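Local coordinates for protein histidinol dehydrogenase (Elizabethkingia anophelis NUHP1, PDB 6AN0) that probably catalyses the last step of histidine biosynthesis, the zinc-dependent, two-stage oxidation of L-histidinol to L-histidine with NAD as electron acceptor, at residues T178-I182 and G183-I187; N291-T294 and Q295-R298; D84-I87 and Q88-M92. All blocks are in the same frame, centred on the assembly; numbering follows the deposited sequence.

Contact 1. Residues T178-I182 and G183-I187. With EDO (1,2-ethanediol), chain C.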
loop_
_atom_site.group_PDB
_atom_site.type_symbol
_atom_site.label_atom_id
_atom_site.label_comp_id
_atom_site.label_asym_id
_atom_site.label_seq_id
_atom_site.Cartn_x
_atom_site.Cartn_y
_atom_site.Cartn_z
ATOM N N THR A 178 15.993 1.739 22.991
ATOM C CA THR A 178 15.168 0.818 22.219
ATOM C C THR A 178 15.610 0.752 20.759
ATOM O O THR A 178 15.649 -0.335 20.173
ATOM C CB THR A 178 13.695 1.223 22.328
ATOM O OG1 THR A 178 13.326 1.306 23.718
ATOM C CG2 THR A 178 12.825 0.193 21.651
ATOM N N ALA A 179 15.953 1.891 20.146
ATOM C CA ALA A 179 16.432 1.841 18.764
ATOM C C ALA A 179 17.755 1.096 18.675
ATOM O O ALA A 179 17.948 0.272 17.774
ATOM C CB ALA A 179 16.571 3.247 18.183
ATOM N N ASN A 180 18.669 1.358 19.612
ATOM C CA ASN A 180 19.956 0.671 19.592
ATOM C C ASN A 180 19.789 -0.826 19.826
ATOM O O ASN A 180 20.491 -1.636 19.204
ATOM C CB ASN A 180 20.897 1.281 20.627
ATOM C CG ASN A 180 22.244 0.601 20.650
ATOM O OD1 ASN A 180 22.529 -0.230 21.518
ATOM N ND2 ASN A 180 23.074 0.931 19.681
ATOM N N LEU A 181 18.849 -1.209 20.702
ATOM C CA LEU A 181 18.587 -2.621 20.997
ATOM C C LEU A 181 18.295 -3.422 19.733
ATOM O O LEU A 181 18.790 -4.544 19.567
ATOM C CB LEU A 181 17.409 -2.743 21.966
ATOM C CG LEU A 181 16.917 -4.161 22.305
ATOM C CD1 LEU A 181 17.989 -4.948 23.061
ATOM C CD2 LEU A 181 15.607 -4.128 23.095
ATOM N N ILE A 182 17.463 -2.880 18.843
ATOM C CA ILE A 182 17.027 -3.630 17.671
ATOM C C ILE A 182 17.884 -3.277 16.460
ATOM O O ILE A 182 17.536 -3.595 15.316
ATOM C CB ILE A 182 15.536 -3.401 17.389
ATOM C CG1 ILE A 182 15.245 -1.934 17.080
ATOM C CG2 ILE A 182 14.697 -3.881 18.570
ATOM C CD1 ILE A 182 13.819 -1.698 16.680
ATOM N N GLY A 183 19.015 -2.626 16.705
ATOM C CA GLY A 183 20.051 -2.480 15.700
ATOM C C GLY A 183 19.947 -1.270 14.802
ATOM O O GLY A 183 20.627 -1.228 13.768
ATOM N N ILE A 184 19.121 -0.291 15.148
ATOM C CA ILE A 184 19.073 0.951 14.385
ATOM C C ILE A 184 20.270 1.800 14.802
ATOM O O ILE A 184 20.415 2.147 15.980
ATOM C CB ILE A 184 17.746 1.691 14.617
ATOM C CG1 ILE A 184 16.566 0.844 14.118
ATOM C CG2 ILE A 184 17.769 3.052 13.935
ATOM C CD1 ILE A 184 15.229 1.407 14.498
ATOM N N LYS A 185 21.147 2.119 13.839
ATOM C CA LYS A 185 22.348 2.890 14.128
ATOM C C LYS A 185 22.319 4.311 13.588
ATOM O O LYS A 185 23.138 5.128 14.014
ATOM C CB LYS A 185 23.590 2.179 13.567
ATOM C CG LYS A 185 23.835 0.808 14.175
ATOM C CD LYS A 185 24.139 0.931 15.660
ATOM C CE LYS A 185 23.963 -0.398 16.379
ATOM N NZ LYS A 185 24.821 -1.459 15.795
ATOM N N ASN A 186 21.413 4.625 12.669
ATOM C CA ASN A 186 21.349 5.938 12.023
ATOM C C ASN A 186 20.200 6.703 12.670
ATOM O O ASN A 186 19.056 6.612 12.234
ATOM C CB ASN A 186 21.138 5.801 10.516
ATOM C CG ASN A 186 22.293 5.086 9.807
ATOM O OD1 ASN A 186 23.403 4.995 10.328
ATOM N ND2 ASN A 186 22.026 4.591 8.603
ATOM N N ILE A 187 20.517 7.477 13.710
ATOM C CA ILE A 187 19.521 8.191 14.503
ATOM C C ILE A 187 19.834 9.676 14.426
ATOM O O ILE A 187 20.969 10.087 14.700
ATOM C CB ILE A 187 19.518 7.705 15.966
ATOM C CG1 ILE A 187 19.335 6.181 16.023
ATOM C CG2 ILE A 187 18.455 8.427 16.784
ATOM C CD1 ILE A 187 19.455 5.621 17.430
HETATM C C1 EDO C . 15.144 -7.763 15.610
HETATM O O1 EDO C . 15.204 -8.442 14.350
HETATM C C2 EDO C . 15.994 -6.501 15.575
HETATM O O2 EDO C . 17.391 -6.821 15.612
HETATM O O HOH W 1 22.268 3.059 17.853
#
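Ile-184 and Gly-183 turn their amides back onto the end of the helix that finishes at Leu-181. Ile-184 N reaches Ala-179 O at 2.9 Å, and Gly-183 N donates to Asn-180 O at 3.1 Å. With Gly-183 at positive phi (89°), a conformation that glycine adopts without strain, this pair of bonds defines a Schellman motif. The methyl of Ala-179 touches two isoleucines, its CB 3.8 Å from Ile-187 CD1 and 4.1 Å from Ile-184 CB. The side chains of Ile-182 and Ile-184 run side by side and meet at their CD1 atoms, 4.0 Å apart; chi1 of 62° at Ile-182 wedges CG1 between the backbone N and the carbonyl carbon. The motif ends the helix of a beta-alpha-beta unit, leading from helix 173-181 into strand 186-189. On the polar side, Asn-180 ND2 passes 3.7 Å from Lys-185 CE and donates to a water, which donates to Ile-184 O at 2.8 Å. A 1,2-ethanediol, probably from the crystallisation liquor, adds a weak hydrogen bond from O2 to Ile-182 O (3.2 Å). Further out, Val-144 and Leu-145 of helix 142-154 pack on Ala-179 and Ile-182, Gln-152 hydrogen-bonds Ile-182 O, and Ile-75 meets Asn-180 and Ile-187.

Contact 2. Residues N291-T294 and Q295-R298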
loop_
_atom_site.group_PDB
_atom_site.type_symbol
_atom_site.label_atom_id
_atom_site.label_comp_id
_atom_site.label_asym_id
_atom_site.label_seq_id
_atom_site.Cartn_x
_atom_site.Cartn_y
_atom_site.Cartn_z
ATOM N N ASN A 291 -15.865 6.942 38.013
ATOM C CA ASN A 291 -15.036 6.703 39.192
ATOM C C ASN A 291 -13.561 6.586 38.828
ATOM O O ASN A 291 -12.704 7.174 39.498
ATOM C CB ASN A 291 -15.507 5.450 39.923
ATOM C CG ASN A 291 -16.808 5.666 40.656
ATOM O OD1 ASN A 291 -17.231 6.805 40.866
ATOM N ND2 ASN A 291 -17.450 4.575 41.060
ATOM N N GLN A 292 -13.244 5.836 37.771
ATOM C CA GLN A 292 -11.848 5.672 37.376
ATOM C C GLN A 292 -11.253 6.959 36.825
ATOM O O GLN A 292 -10.058 7.213 37.010
ATOM C CB GLN A 292 -11.712 4.554 36.336
ATOM C CG GLN A 292 -12.007 3.173 36.882
ATOM C CD GLN A 292 -11.805 2.094 35.839
ATOM O OE1 GLN A 292 -10.914 2.199 34.998
ATOM N NE2 GLN A 292 -12.635 1.054 35.883
ATOM N N LEU A 293 -12.062 7.781 36.149
ATOM C CA LEU A 293 -11.551 9.022 35.574
ATOM C C LEU A 293 -10.918 9.912 36.637
ATOM O O LEU A 293 -9.903 10.568 36.377
ATOM C CB LEU A 293 -12.679 9.765 34.857
ATOM C CG LEU A 293 -12.322 11.101 34.200
ATOM C CD1 LEU A 293 -11.228 10.903 33.167
ATOM C CD2 LEU A 293 -13.546 11.721 33.566
ATOM N N THR A 294 -11.493 9.939 37.844
ATOM C CA THR A 294 -10.982 10.803 38.903
ATOM C C THR A 294 -9.533 10.496 39.263
ATOM O O THR A 294 -8.846 11.360 39.817
ATOM C CB THR A 294 -11.848 10.686 40.166
ATOM O OG1 THR A 294 -11.835 9.333 40.640
ATOM C CG2 THR A 294 -13.283 11.100 39.884
ATOM N N GLN A 295 -9.050 9.296 38.959
ATOM C CA GLN A 295 -7.717 8.878 39.360
ATOM C C GLN A 295 -6.667 9.064 38.267
ATOM O O GLN A 295 -5.495 8.755 38.501
ATOM C CB GLN A 295 -7.751 7.412 39.804
ATOM C CG GLN A 295 -8.799 7.132 40.875
ATOM C CD GLN A 295 -8.575 7.946 42.143
ATOM O OE1 GLN A 295 -7.520 7.864 42.767
ATOM N NE2 GLN A 295 -9.575 8.734 42.526
ATOM N N LEU A 296 -7.045 9.566 37.091
ATOM C CA LEU A 296 -6.114 9.642 35.966
ATOM C C LEU A 296 -5.301 10.924 36.047
ATOM O O LEU A 296 -5.889 12.012 36.069
ATOM C CB LEU A 296 -6.857 9.607 34.643
ATOM C CG LEU A 296 -7.609 8.349 34.203
ATOM C CD1 LEU A 296 -7.900 8.437 32.714
ATOM C CD2 LEU A 296 -6.832 7.101 34.543
ATOM N N PRO A 297 -3.969 10.859 36.066
ATOM C CA PRO A 297 -3.191 12.098 35.917
ATOM C C PRO A 297 -3.545 12.857 34.649
ATOM O O PRO A 297 -3.527 14.093 34.649
ATOM C CB PRO A 297 -1.739 11.595 35.903
ATOM C CG PRO A 297 -1.781 10.306 36.622
ATOM C CD PRO A 297 -3.101 9.684 36.252
ATOM N N ARG A 298 -3.902 12.147 33.576
ATOM C CA ARG A 298 -4.313 12.756 32.317
ATOM C C ARG A 298 -5.824 12.916 32.211
ATOM O O ARG A 298 -6.373 12.830 31.103
ATOM C CB ARG A 298 -3.786 11.927 31.143
ATOM C CG ARG A 298 -2.263 11.835 31.108
ATOM C CD ARG A 298 -1.785 10.778 30.140
ATOM N NE ARG A 298 -2.143 11.072 28.755
ATOM C CZ ARG A 298 -1.380 11.775 27.926
ATOM N NH1 ARG A 298 -0.224 12.277 28.351
ATOM N NH2 ARG A 298 -1.775 11.988 26.674
#
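Leu-293 to Leu-296 form a type I beta turn, closed by Leu-296 N donating to Leu-293 O at 3.1 Å with a nearly straight N-H...O angle of 170°. One residue earlier, Gln-295 N donates to Gln-292 O at 3.0 Å. Thr-294 OG1 links two partners. It donates to Asn-291 O at 2.6 Å and accepts from Gln-295 NE2 at 3.0 Å. The threonine chi1 of 60° sets OG1 between the backbone N and the carbonyl carbon, where it meets Asn-291 O, while the bend at chi2 of Gln-295 folds its amide alongside Thr-294 with OG1 lying close to the amide plane. The two backbone bonds, each from i+3 to i, belong to the turn by which the chain passes from helix 279-293 toward helix 299-307, with Arg-298 at the N-cap position. On the buried side, Leu-293 and Leu-296 cross at about a right angle, touching through their CD1 atoms at 4.2 Å, and both rest on Ala-302 of the next helix. The CB of Leu-296 also sits 3.6 Å from Leu-293 O. Phe-421 of the second subunit packs on Leu-296 and Pro-297, while Lys-299 NZ hydrogen-bonds Thr-294 O.

Contact 3. Residues D84-I87 and Q88-M92; sequences DELI and QAIQM
Leu-86 and Ile-90 meet one helical turn apart, CG of the leucine 3.8 Å from CD1 of the isoleucine. Around them the backbone follows the regular i to i+4 pattern of an alpha helix: Gln-88 N donates to Asp-84 O, Ala-89 N to Glu-85 O at 3.2 Å, Ile-90 N to Leu-86 O at 2.8 Å and Gln-91 N to Ile-87 O at 3.0 Å. Met-92 N continues the series to Gln-88 O. At the start of helix 84-102, the amide of Leu-86 is satisfied by Ser-83 OG. Side-chain carbons press on the same acceptors: Ile-90 CG1 lies 3.3 Å from Leu-86 O, and Gln-91 CG comes to 3.1 Å from Ile-87 O. With CG beside its own backbone N (chi1 -63°), Gln-91 runs alongside Ile-87, bringing CD to 4.1 Å from CG2. Ala-417 of the second subunit packs on Leu-86, and Gly-410 of that subunit on Ala-89. Because the backbone N-H groups of residues 88-92 and the carbonyls of 84-88 are paired within the helix, its main-chain polar groups are largely satisfied here, and these contacts with the second subunit are packing ones.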
loop_
_atom_site.group_PDB
_atom_site.type_symbol
_atom_site.label_atom_id
_atom_site.label_comp_id
_atom_site.label_asym_id
_atom_site.label_seq_id
_atom_site.Cartn_x
_atom_site.Cartn_y
_atom_site.Cartn_z
ATOM N N ASP A 84 16.803 -1.528 35.042
ATOM C CA ASP A 84 16.849 -2.953 34.725
ATOM C C ASP A 84 15.453 -3.521 34.486
ATOM O O ASP A 84 15.265 -4.363 33.603
ATOM C CB ASP A 84 17.552 -3.716 35.849
ATOM C CG ASP A 84 19.054 -3.476 35.868
ATOM O OD1 ASP A 84 19.639 -3.235 34.789
ATOM O OD2 ASP A 84 19.650 -3.533 36.965
ATOM N N GLU A 85 14.456 -3.069 35.259
ATOM C CA GLU A 85 13.103 -3.602 35.091
ATOM C C GLU A 85 12.485 -3.169 33.765
ATOM O O GLU A 85 11.724 -3.929 33.152
ATOM C CB GLU A 85 12.208 -3.170 36.247
ATOM C CG GLU A 85 12.411 -3.946 37.530
ATOM C CD GLU A 85 11.419 -3.538 38.602
ATOM O OE1 GLU A 85 10.518 -2.729 38.292
ATOM O OE2 GLU A 85 11.540 -4.024 39.749
ATOM N N LEU A 86 12.773 -1.945 33.318
ATOM C CA LEU A 86 12.269 -1.520 32.015
ATOM C C LEU A 86 12.973 -2.271 30.889
ATOM O O LEU A 86 12.333 -2.691 29.919
ATOM C CB LEU A 86 12.435 -0.006 31.849
ATOM C CG LEU A 86 11.892 0.571 30.533
ATOM C CD1 LEU A 86 10.439 0.159 30.329
ATOM C CD2 LEU A 86 12.026 2.083 30.509
ATOM N N ILE A 87 14.289 -2.466 31.019
ATOM C CA ILE A 87 15.045 -3.238 30.034
ATOM C C ILE A 87 14.420 -4.615 29.840
ATOM O O ILE A 87 14.235 -5.088 28.712
ATOM C CB ILE A 87 16.518 -3.347 30.469
ATOM C CG1 ILE A 87 17.264 -2.050 30.152
ATOM C CG2 ILE A 87 17.182 -4.559 29.827
ATOM C CD1 ILE A 87 18.711 -2.057 30.621
ATOM N N GLN A 88 14.087 -5.276 30.947
ATOM C CA GLN A 88 13.491 -6.606 30.869
ATOM C C GLN A 88 12.136 -6.564 30.170
ATOM O O GLN A 88 11.814 -7.446 29.362
ATOM C CB GLN A 88 13.366 -7.182 32.280
ATOM C CG GLN A 88 12.639 -8.499 32.384
ATOM C CD GLN A 88 12.719 -9.064 33.792
ATOM O OE1 GLN A 88 13.798 -9.429 34.265
ATOM N NE2 GLN A 88 11.581 -9.111 34.482
ATOM N N ALA A 89 11.330 -5.541 30.466
ATOM C CA ALA A 89 10.020 -5.419 29.836
ATOM C C ALA A 89 10.147 -5.159 28.338
ATOM O O ALA A 89 9.399 -5.734 27.535
ATOM C CB ALA A 89 9.219 -4.303 30.510
ATOM N N ILE A 90 11.080 -4.289 27.943
ATOM C CA ILE A 90 11.246 -3.987 26.526
ATOM C C ILE A 90 11.719 -5.222 25.770
ATOM O O ILE A 90 11.279 -5.484 24.643
ATOM C CB ILE A 90 12.206 -2.794 26.344
ATOM C CG1 ILE A 90 11.553 -1.524 26.900
ATOM C CG2 ILE A 90 12.565 -2.611 24.870
ATOM C CD1 ILE A 90 12.428 -0.280 26.832
ATOM N N GLN A 91 12.617 -6.006 26.377
ATOM C CA GLN A 91 13.078 -7.224 25.719
ATOM C C GLN A 91 11.952 -8.246 25.585
ATOM O O GLN A 91 11.863 -8.951 24.573
ATOM C CB GLN A 91 14.270 -7.802 26.485
ATOM C CG GLN A 91 15.450 -6.844 26.469
ATOM C CD GLN A 91 16.742 -7.462 26.948
ATOM O OE1 GLN A 91 17.818 -7.127 26.450
ATOM N NE2 GLN A 91 16.649 -8.357 27.925
ATOM N N MET A 92 11.094 -8.346 26.600
ATOM C CA MET A 92 9.923 -9.216 26.520
ATOM C C MET A 92 9.019 -8.805 25.365
ATOM O O MET A 92 8.561 -9.646 24.583
ATOM C CB MET A 92 9.161 -9.170 27.846
ATOM C CG MET A 92 7.911 -10.029 27.910
ATOM S SD MET A 92 6.428 -9.167 27.339
ATOM C CE MET A 92 6.211 -7.941 28.637
#

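How the contacts relate
Contacts 1 and 3 touch directly, their centres 16 Å apart: Ile-90 of helix 84-102 packs against helix 173-181, with CD1 3.6 Å from Thr-178 OG1 and CG2 3.8 Å from Leu-181 CD2. Contact 2 stands apart, its centre 35 Å from that of contact 1 and 27 Å from that of contact 3. What contacts 2 and 3 share is the second subunit, which packs on both. As to the functional sites, the Ile-187 side chain of contact 1 is about 11 Å from that of Tyr-132, a predicted NAD-binding residue, and the Leu-296 side chain of contact 2 is about 12 Å from a bound zinc ion. Contact 3 lies away from these sites.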